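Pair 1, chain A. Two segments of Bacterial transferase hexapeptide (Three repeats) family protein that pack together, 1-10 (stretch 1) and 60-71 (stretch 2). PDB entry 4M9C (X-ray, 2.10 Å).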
# COMPACT_ATOMS: atom_id res chain seq x y z
N MET A 1 -6.90 -13.58 -35.77
CA MET A 1 -7.23 -12.62 -36.82
C MET A 1 -7.73 -11.31 -36.23
O MET A 1 -8.27 -11.28 -35.12
CB MET A 1 -8.27 -13.21 -37.78
N THR A 2 -7.54 -10.22 -36.98
CA THR A 2 -7.89 -8.85 -36.56
C THR A 2 -6.93 -8.20 -35.55
O THR A 2 -6.34 -7.16 -35.84
CB THR A 2 -9.38 -8.68 -36.11
OG1 THR A 2 -9.76 -7.31 -36.28
CG2 THR A 2 -9.61 -9.08 -34.65
N MET A 3 -6.77 -8.81 -34.38
CA MET A 3 -5.85 -8.28 -33.37
C MET A 3 -5.23 -9.39 -32.52
O MET A 3 -5.93 -10.28 -32.05
CB MET A 3 -6.56 -7.24 -32.48
CG MET A 3 -5.77 -6.80 -31.26
SD MET A 3 -4.36 -5.74 -31.64
CE MET A 3 -5.16 -4.15 -31.81
N ILE A 4 -3.91 -9.34 -32.35
CA ILE A 4 -3.26 -10.20 -31.36
C ILE A 4 -2.43 -9.35 -30.41
O ILE A 4 -1.84 -8.35 -30.81
CB ILE A 4 -2.36 -11.26 -32.00
CG1 ILE A 4 -1.28 -10.59 -32.85
CG2 ILE A 4 -3.19 -12.24 -32.83
CD1 ILE A 4 -0.27 -11.58 -33.39
N ILE A 5 -2.39 -9.77 -29.15
CA ILE A 5 -1.64 -9.05 -28.14
C ILE A 5 -0.49 -9.90 -27.63
O ILE A 5 -0.68 -11.07 -27.27
CB ILE A 5 -2.55 -8.61 -26.97
CG1 ILE A 5 -3.47 -7.47 -27.42
CG2 ILE A 5 -1.71 -8.20 -25.78
CD1 ILE A 5 -4.50 -7.02 -26.37
N GLY A 6 0.71 -9.34 -27.63
CA GLY A 6 1.83 -10.04 -27.04
C GLY A 6 2.25 -9.41 -25.73
O GLY A 6 2.23 -8.18 -25.59
N VAL A 7 2.62 -10.25 -24.77
CA VAL A 7 3.26 -9.78 -23.54
C VAL A 7 4.74 -10.14 -23.65
O VAL A 7 5.11 -11.32 -23.67
CB VAL A 7 2.64 -10.46 -22.28
CG1 VAL A 7 3.43 -10.10 -21.02
CG2 VAL A 7 1.16 -10.08 -22.13
N TYR A 8 5.60 -9.13 -23.75
CA TYR A 8 7.01 -9.37 -24.00
C TYR A 8 7.73 -9.63 -22.69
O TYR A 8 7.88 -8.72 -21.87
CB TYR A 8 7.65 -8.19 -24.73
CG TYR A 8 8.71 -8.59 -25.76
CD1 TYR A 8 9.63 -9.59 -25.47
CD2 TYR A 8 8.78 -7.97 -27.00
CE1 TYR A 8 10.59 -9.96 -26.41
CE2 TYR A 8 9.73 -8.32 -27.93
CZ TYR A 8 10.64 -9.32 -27.63
OH TYR A 8 11.58 -9.66 -28.58
N GLY A 9 8.14 -10.87 -22.49
CA GLY A 9 8.70 -11.30 -21.22
C GLY A 9 7.84 -12.37 -20.58
O GLY A 9 6.76 -12.08 -20.05
N ALA A 10 8.29 -13.62 -20.65
CA ALA A 10 7.59 -14.73 -20.02
C ALA A 10 8.00 -14.81 -18.55
O ALA A 10 7.17 -15.02 -17.67
CB ALA A 10 7.89 -16.02 -20.72
N PRO A 60 -0.66 -14.17 -38.88
CA PRO A 60 -1.62 -13.47 -39.73
C PRO A 60 -2.54 -12.70 -38.79
O PRO A 60 -3.24 -13.30 -37.97
CB PRO A 60 -2.39 -14.60 -40.39
CG PRO A 60 -2.39 -15.69 -39.35
CD PRO A 60 -1.05 -15.58 -38.65
N ALA A 61 -2.50 -11.38 -38.88
CA ALA A 61 -3.31 -10.55 -38.01
C ALA A 61 -3.15 -9.12 -38.46
O ALA A 61 -2.03 -8.60 -38.46
CB ALA A 61 -2.89 -10.71 -36.56
N ASP A 62 -4.26 -8.51 -38.84
CA ASP A 62 -4.24 -7.13 -39.30
C ASP A 62 -3.44 -6.27 -38.33
O ASP A 62 -2.55 -5.52 -38.74
CB ASP A 62 -5.67 -6.60 -39.40
N HIS A 63 -3.74 -6.40 -37.04
CA HIS A 63 -3.12 -5.55 -36.04
C HIS A 63 -2.43 -6.34 -34.94
O HIS A 63 -2.95 -7.33 -34.44
CB HIS A 63 -4.17 -4.60 -35.44
CG HIS A 63 -4.83 -3.73 -36.47
ND1 HIS A 63 -6.02 -4.07 -37.08
CD2 HIS A 63 -4.45 -2.55 -37.01
CE1 HIS A 63 -6.35 -3.13 -37.94
NE2 HIS A 63 -5.42 -2.19 -37.91
N LYS A 64 -1.22 -5.89 -34.59
CA LYS A 64 -0.48 -6.49 -33.50
C LYS A 64 -0.13 -5.42 -32.46
O LYS A 64 0.26 -4.30 -32.82
CB LYS A 64 0.79 -7.19 -34.01
CG LYS A 64 0.54 -8.26 -35.09
CD LYS A 64 1.77 -9.10 -35.33
CE LYS A 64 1.58 -10.08 -36.50
NZ LYS A 64 1.54 -9.35 -37.79
N ALA A 65 -0.29 -5.75 -31.19
CA ALA A 65 0.01 -4.83 -30.10
C ALA A 65 0.74 -5.57 -28.97
O ALA A 65 0.52 -6.76 -28.74
CB ALA A 65 -1.27 -4.19 -29.58
N VAL A 66 1.62 -4.86 -28.28
CA VAL A 66 2.43 -5.49 -27.26
C VAL A 66 2.54 -4.64 -25.99
O VAL A 66 2.63 -3.42 -26.06
CB VAL A 66 3.85 -5.79 -27.81
CG1 VAL A 66 4.84 -6.04 -26.67
CG2 VAL A 66 3.81 -6.97 -28.78
N THR A 67 2.49 -5.30 -24.84
CA THR A 67 2.93 -4.69 -23.60
C THR A 67 4.22 -5.39 -23.18
O THR A 67 4.30 -6.63 -23.16
CB THR A 67 1.86 -4.76 -22.48
OG1 THR A 67 2.42 -4.30 -21.24
CG2 THR A 67 1.40 -6.20 -22.28
N ILE A 68 5.24 -4.61 -22.87
CA ILE A 68 6.53 -5.16 -22.48
C ILE A 68 6.55 -5.31 -20.96
O ILE A 68 6.58 -4.32 -20.24
CB ILE A 68 7.67 -4.23 -22.94
CG1 ILE A 68 7.67 -4.12 -24.47
CG2 ILE A 68 9.02 -4.71 -22.38
CD1 ILE A 68 8.49 -2.94 -25.01
N ALA A 69 6.53 -6.55 -20.48
CA ALA A 69 6.51 -6.82 -19.05
C ALA A 69 7.88 -6.61 -18.40
O ALA A 69 7.99 -6.45 -17.19
CB ALA A 69 6.03 -8.25 -18.81
N ILE A 70 8.92 -6.60 -19.22
CA ILE A 70 10.30 -6.58 -18.73
C ILE A 70 10.68 -5.31 -17.97
O ILE A 70 10.59 -4.20 -18.51
CB ILE A 70 11.27 -6.86 -19.89
CG1 ILE A 70 11.04 -8.29 -20.39
CG2 ILE A 70 12.73 -6.62 -19.46
CD1 ILE A 70 11.61 -8.58 -21.77
N ALA A 71 11.09 -5.48 -16.71
CA ALA A 71 11.42 -4.35 -15.85
C ALA A 71 12.78 -3.74 -16.20
O ALA A 71 12.97 -2.53 -16.07
CB ALA A 71 11.39 -4.77 -14.37

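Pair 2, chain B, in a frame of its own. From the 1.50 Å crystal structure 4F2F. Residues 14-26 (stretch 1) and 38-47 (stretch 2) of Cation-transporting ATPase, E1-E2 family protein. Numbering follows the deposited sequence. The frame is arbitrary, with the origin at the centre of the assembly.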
# COMPACT_ATOMS: atom_id res chain seq x y z
N ILE B 14 0.53 -10.13 -12.66
CA ILE B 14 0.32 -9.57 -11.33
C ILE B 14 1.26 -8.39 -11.18
O ILE B 14 2.40 -8.43 -11.63
CB ILE B 14 0.68 -10.59 -10.24
CG1 ILE B 14 0.03 -11.95 -10.52
CG2 ILE B 14 0.27 -10.05 -8.86
CD1 ILE B 14 -1.42 -12.04 -10.09
N GLN B 15 0.78 -7.33 -10.54
CA GLN B 15 1.67 -6.22 -10.21
C GLN B 15 2.02 -6.26 -8.73
O GLN B 15 1.13 -6.30 -7.87
CB GLN B 15 1.05 -4.87 -10.61
CG GLN B 15 -0.33 -4.61 -10.05
CD GLN B 15 -0.96 -3.36 -10.64
OE1 GLN B 15 -0.26 -2.43 -11.05
NE2 GLN B 15 -2.28 -3.33 -10.69
N LYS B 16 3.31 -6.29 -8.42
CA LYS B 16 3.75 -6.41 -7.04
C LYS B 16 4.61 -5.24 -6.61
O LYS B 16 5.33 -4.65 -7.42
CB LYS B 16 4.51 -7.72 -6.82
CG LYS B 16 3.75 -8.96 -7.24
CD LYS B 16 4.46 -10.23 -6.80
CE LYS B 16 3.75 -11.47 -7.32
NZ LYS B 16 3.88 -12.62 -6.38
N ILE B 17 4.54 -4.91 -5.33
CA ILE B 17 5.38 -3.86 -4.76
C ILE B 17 5.48 -4.05 -3.25
O ILE B 17 4.55 -4.54 -2.61
CB ILE B 17 4.82 -2.46 -5.10
CG1 ILE B 17 5.80 -1.37 -4.65
CG2 ILE B 17 3.45 -2.26 -4.48
CD1 ILE B 17 5.51 -0.01 -5.25
N ARG B 18 6.63 -3.68 -2.70
CA ARG B 18 6.89 -3.83 -1.27
C ARG B 18 6.96 -2.47 -0.60
O ARG B 18 7.59 -1.54 -1.11
CB ARG B 18 8.21 -4.58 -1.06
CG ARG B 18 8.52 -4.92 0.38
CD ARG B 18 9.88 -5.60 0.49
NE ARG B 18 10.15 -6.07 1.84
CZ ARG B 18 10.72 -5.34 2.79
NH1 ARG B 18 11.08 -4.09 2.54
NH2 ARG B 18 10.93 -5.86 3.99
N ILE B 19 6.29 -2.35 0.54
CA ILE B 19 6.28 -1.11 1.31
C ILE B 19 6.77 -1.36 2.73
O ILE B 19 6.29 -2.27 3.41
CB ILE B 19 4.88 -0.48 1.34
CG1 ILE B 19 4.39 -0.18 -0.08
CG2 ILE B 19 4.88 0.80 2.18
CD1 ILE B 19 3.02 0.46 -0.13
N GLN B 20 7.73 -0.55 3.17
CA GLN B 20 8.26 -0.65 4.52
C GLN B 20 7.54 0.32 5.44
O GLN B 20 7.35 1.49 5.11
CB GLN B 20 9.75 -0.37 4.52
N ALA B 21 7.12 -0.17 6.60
CA ALA B 21 6.51 0.68 7.61
C ALA B 21 7.51 0.97 8.73
O ALA B 21 7.79 0.10 9.56
CB ALA B 21 5.25 0.03 8.18
N GLU B 22 8.06 2.18 8.72
CA GLU B 22 9.03 2.61 9.72
C GLU B 22 9.30 4.09 9.52
O GLU B 22 9.87 4.49 8.50
CB GLU B 22 10.33 1.82 9.60
CG GLU B 22 11.38 2.23 10.62
CD GLU B 22 12.65 1.41 10.52
OE1 GLU B 22 12.89 0.82 9.45
OE2 GLU B 22 13.40 1.35 11.51
N LYS B 23 8.90 4.91 10.49
CA LYS B 23 8.97 6.35 10.33
C LYS B 23 8.25 6.74 9.04
O LYS B 23 8.83 7.37 8.16
CB LYS B 23 10.43 6.81 10.31
CG LYS B 23 11.20 6.48 11.58
CD LYS B 23 10.58 7.17 12.78
CE LYS B 23 11.40 6.93 14.04
NZ LYS B 23 10.91 7.76 15.18
N GLY B 24 6.99 6.35 8.95
CA GLY B 24 6.21 6.54 7.75
C GLY B 24 6.26 5.31 6.86
O GLY B 24 6.94 4.33 7.18
N TYR B 25 5.54 5.36 5.75
CA TYR B 25 5.59 4.28 4.77
C TYR B 25 6.58 4.62 3.67
O TYR B 25 6.66 5.77 3.24
CB TYR B 25 4.20 4.01 4.18
CG TYR B 25 3.21 3.47 5.19
CD1 TYR B 25 3.29 2.15 5.62
CD2 TYR B 25 2.20 4.27 5.69
CE1 TYR B 25 2.38 1.65 6.54
CE2 TYR B 25 1.29 3.78 6.61
CZ TYR B 25 1.38 2.47 7.03
OH TYR B 25 0.48 1.97 7.94
N HIS B 26 7.33 3.62 3.22
CA HIS B 26 8.32 3.84 2.17
C HIS B 26 8.33 2.68 1.17
O HIS B 26 8.69 1.56 1.53
CB HIS B 26 9.71 4.02 2.78
CG HIS B 26 9.75 5.04 3.88
ND1 HIS B 26 9.86 6.39 3.65
CD2 HIS B 26 9.68 4.89 5.22
CE1 HIS B 26 9.86 7.03 4.80
NE2 HIS B 26 9.76 6.15 5.77
N ALA B 38 -3.36 -6.73 -7.93
CA ALA B 38 -2.24 -6.12 -7.23
C ALA B 38 -1.94 -6.85 -5.93
O ALA B 38 -2.85 -7.23 -5.20
CB ALA B 38 -2.50 -4.65 -6.98
N GLU B 39 -0.65 -7.04 -5.65
CA GLU B 39 -0.22 -7.55 -4.36
C GLU B 39 0.77 -6.57 -3.75
O GLU B 39 1.89 -6.41 -4.23
CB GLU B 39 0.39 -8.95 -4.49
CG GLU B 39 -0.64 -10.03 -4.81
CD GLU B 39 -0.11 -11.45 -4.61
OE1 GLU B 39 1.02 -11.60 -4.09
OE2 GLU B 39 -0.82 -12.40 -4.97
N ILE B 40 0.33 -5.91 -2.69
CA ILE B 40 1.14 -4.91 -2.02
C ILE B 40 1.61 -5.47 -0.68
O ILE B 40 0.81 -5.64 0.24
CB ILE B 40 0.35 -3.61 -1.79
CG1 ILE B 40 -0.31 -3.16 -3.09
CG2 ILE B 40 1.25 -2.52 -1.24
CD1 ILE B 40 -1.26 -1.99 -2.92
N THR B 41 2.90 -5.76 -0.60
CA THR B 41 3.46 -6.38 0.59
C THR B 41 3.98 -5.32 1.56
O THR B 41 4.90 -4.57 1.24
CB THR B 41 4.59 -7.36 0.23
OG1 THR B 41 4.05 -8.42 -0.56
CG2 THR B 41 5.23 -7.94 1.49
N PHE B 42 3.38 -5.28 2.74
CA PHE B 42 3.80 -4.39 3.80
C PHE B 42 4.68 -5.12 4.80
O PHE B 42 4.35 -6.23 5.23
CB PHE B 42 2.59 -3.83 4.54
CG PHE B 42 1.85 -2.75 3.80
CD1 PHE B 42 0.95 -3.07 2.79
CD2 PHE B 42 2.04 -1.42 4.12
CE1 PHE B 42 0.27 -2.08 2.11
CE2 PHE B 42 1.36 -0.43 3.44
CZ PHE B 42 0.47 -0.76 2.44
N HIS B 43 5.80 -4.52 5.18
CA HIS B 43 6.63 -5.05 6.26
C HIS B 43 6.63 -4.07 7.42
O HIS B 43 7.05 -2.93 7.28
CB HIS B 43 8.06 -5.30 5.79
CG HIS B 43 8.99 -5.73 6.88
ND1 HIS B 43 10.18 -5.09 7.14
CD2 HIS B 43 8.89 -6.73 7.79
CE1 HIS B 43 10.78 -5.69 8.16
NE2 HIS B 43 10.02 -6.68 8.57
N ARG B 44 6.15 -4.53 8.58
CA ARG B 44 6.16 -3.68 9.76
C ARG B 44 7.50 -3.76 10.48
O ARG B 44 7.78 -4.73 11.19
CB ARG B 44 5.02 -4.05 10.71
CG ARG B 44 4.98 -3.20 11.97
CD ARG B 44 3.80 -3.55 12.85
NE ARG B 44 3.98 -2.98 14.19
CZ ARG B 44 3.22 -3.27 15.24
NH1 ARG B 44 2.22 -4.13 15.12
NH2 ARG B 44 3.47 -2.71 16.41
N ALA B 45 8.32 -2.73 10.31
CA ALA B 45 9.67 -2.71 10.86
C ALA B 45 9.79 -1.85 12.11
O ALA B 45 10.88 -1.43 12.48
CB ALA B 45 10.66 -2.24 9.80
N THR B 46 8.66 -1.59 12.76
CA THR B 46 8.65 -0.78 13.97
C THR B 46 7.76 -1.40 15.03
O THR B 46 6.70 -1.94 14.72
CB THR B 46 8.18 0.66 13.68
OG1 THR B 46 7.97 1.35 14.91
CG2 THR B 46 6.89 0.65 12.88
N PRO B 47 8.20 -1.33 16.30
CA PRO B 47 7.37 -1.83 17.40
C PRO B 47 6.25 -0.88 17.80
O PRO B 47 5.46 -1.21 18.68
CB PRO B 47 8.38 -1.97 18.55
CG PRO B 47 9.43 -0.96 18.25
CD PRO B 47 9.54 -0.92 16.75
O HOH W 1 12.24 0.09 14.19

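Where do the two contacts differ most sharply? They part at one matched position in the middle of the first strand, Gly A6 in pair 1 and Ile B19 in pair 2. Gly A6 has no side chain, and the space above it is taken from across the strands: an ideal CB there would lie a tight 3.3 Å from CG2 of Val A66. In pair 2 the same position carries a full isoleucine. Ile B19 puts its CD1 3.6 Å from CG2 of Ile B40 and 3.8 Å from CZ of Phe B42, and its CB lies over one face of the Phe B42 ring. Val A66 matches Phe B42, so a glycine facing a valine in one pair becomes an isoleucine under an aromatic ring in the other.

What backbone do these different side chains share? Both are pairs of parallel strands, inclined at 22° in pair 1 and 21° in pair 2, and 14 central residues superpose with an RMSD of 0.5 Å. In each, alternate residues of the first strand both donate to and accept from the second. Gly A6 N donates to Ala A65 O at 2.8 Å, and Thr A67 N to Gly A6 O at 3.0 Å; the matching bonds run from Ile B19 N to Thr B41 O at 2.7 Å and from His B43 N to Ile B19 O at 2.9 Å. The ladder also closes alike, with Ala A69 N bonded to Tyr A8 O at 2.9 Å and Ala B45 N to Ala B21 O at 3.0 Å.

How is the face that carries this glycine or isoleucine filled toward the end of the strands? Tyr A8 and Ala B21 coincide, yet one is large and the other small. The tyrosine's CB lies 4.0 Å from CG1 of Val A66 and its CD1 4.3 Å from CD1 of Ile A70. Ala B21 has no ring to offer, but pair 2 brings an aromatic from further along its first stretch: Tyr B25 presents its ring face to the edge of Phe B42 in an offset edge-to-face pair, centroids 5.7 Å apart and planes at 87°. Tyr B25 has no counterpart in pair 1.

What changes on the opposite face? In pair 1 much of it is apolar: SD of Met A3 lies 4.0 Å from CB of Ala A65, and CG1 of Val A7 is 3.9 Å from CB of Ala A69. Pair 2 places charge at the position of Met A3, where Lys B16 NZ forms a long salt bridge with Glu B39 OE1 at 3.8 Å. Arg B18, matching Ile A5, reaches along the strands until CB of His B43 lies over one face of its guanidinium. Beyond the strand, Glu B22 replaces Gly A9; water 1 donates to its OE2 at 3.2 Å and to Ala B45 O at 2.7 Å, linking the two stretches.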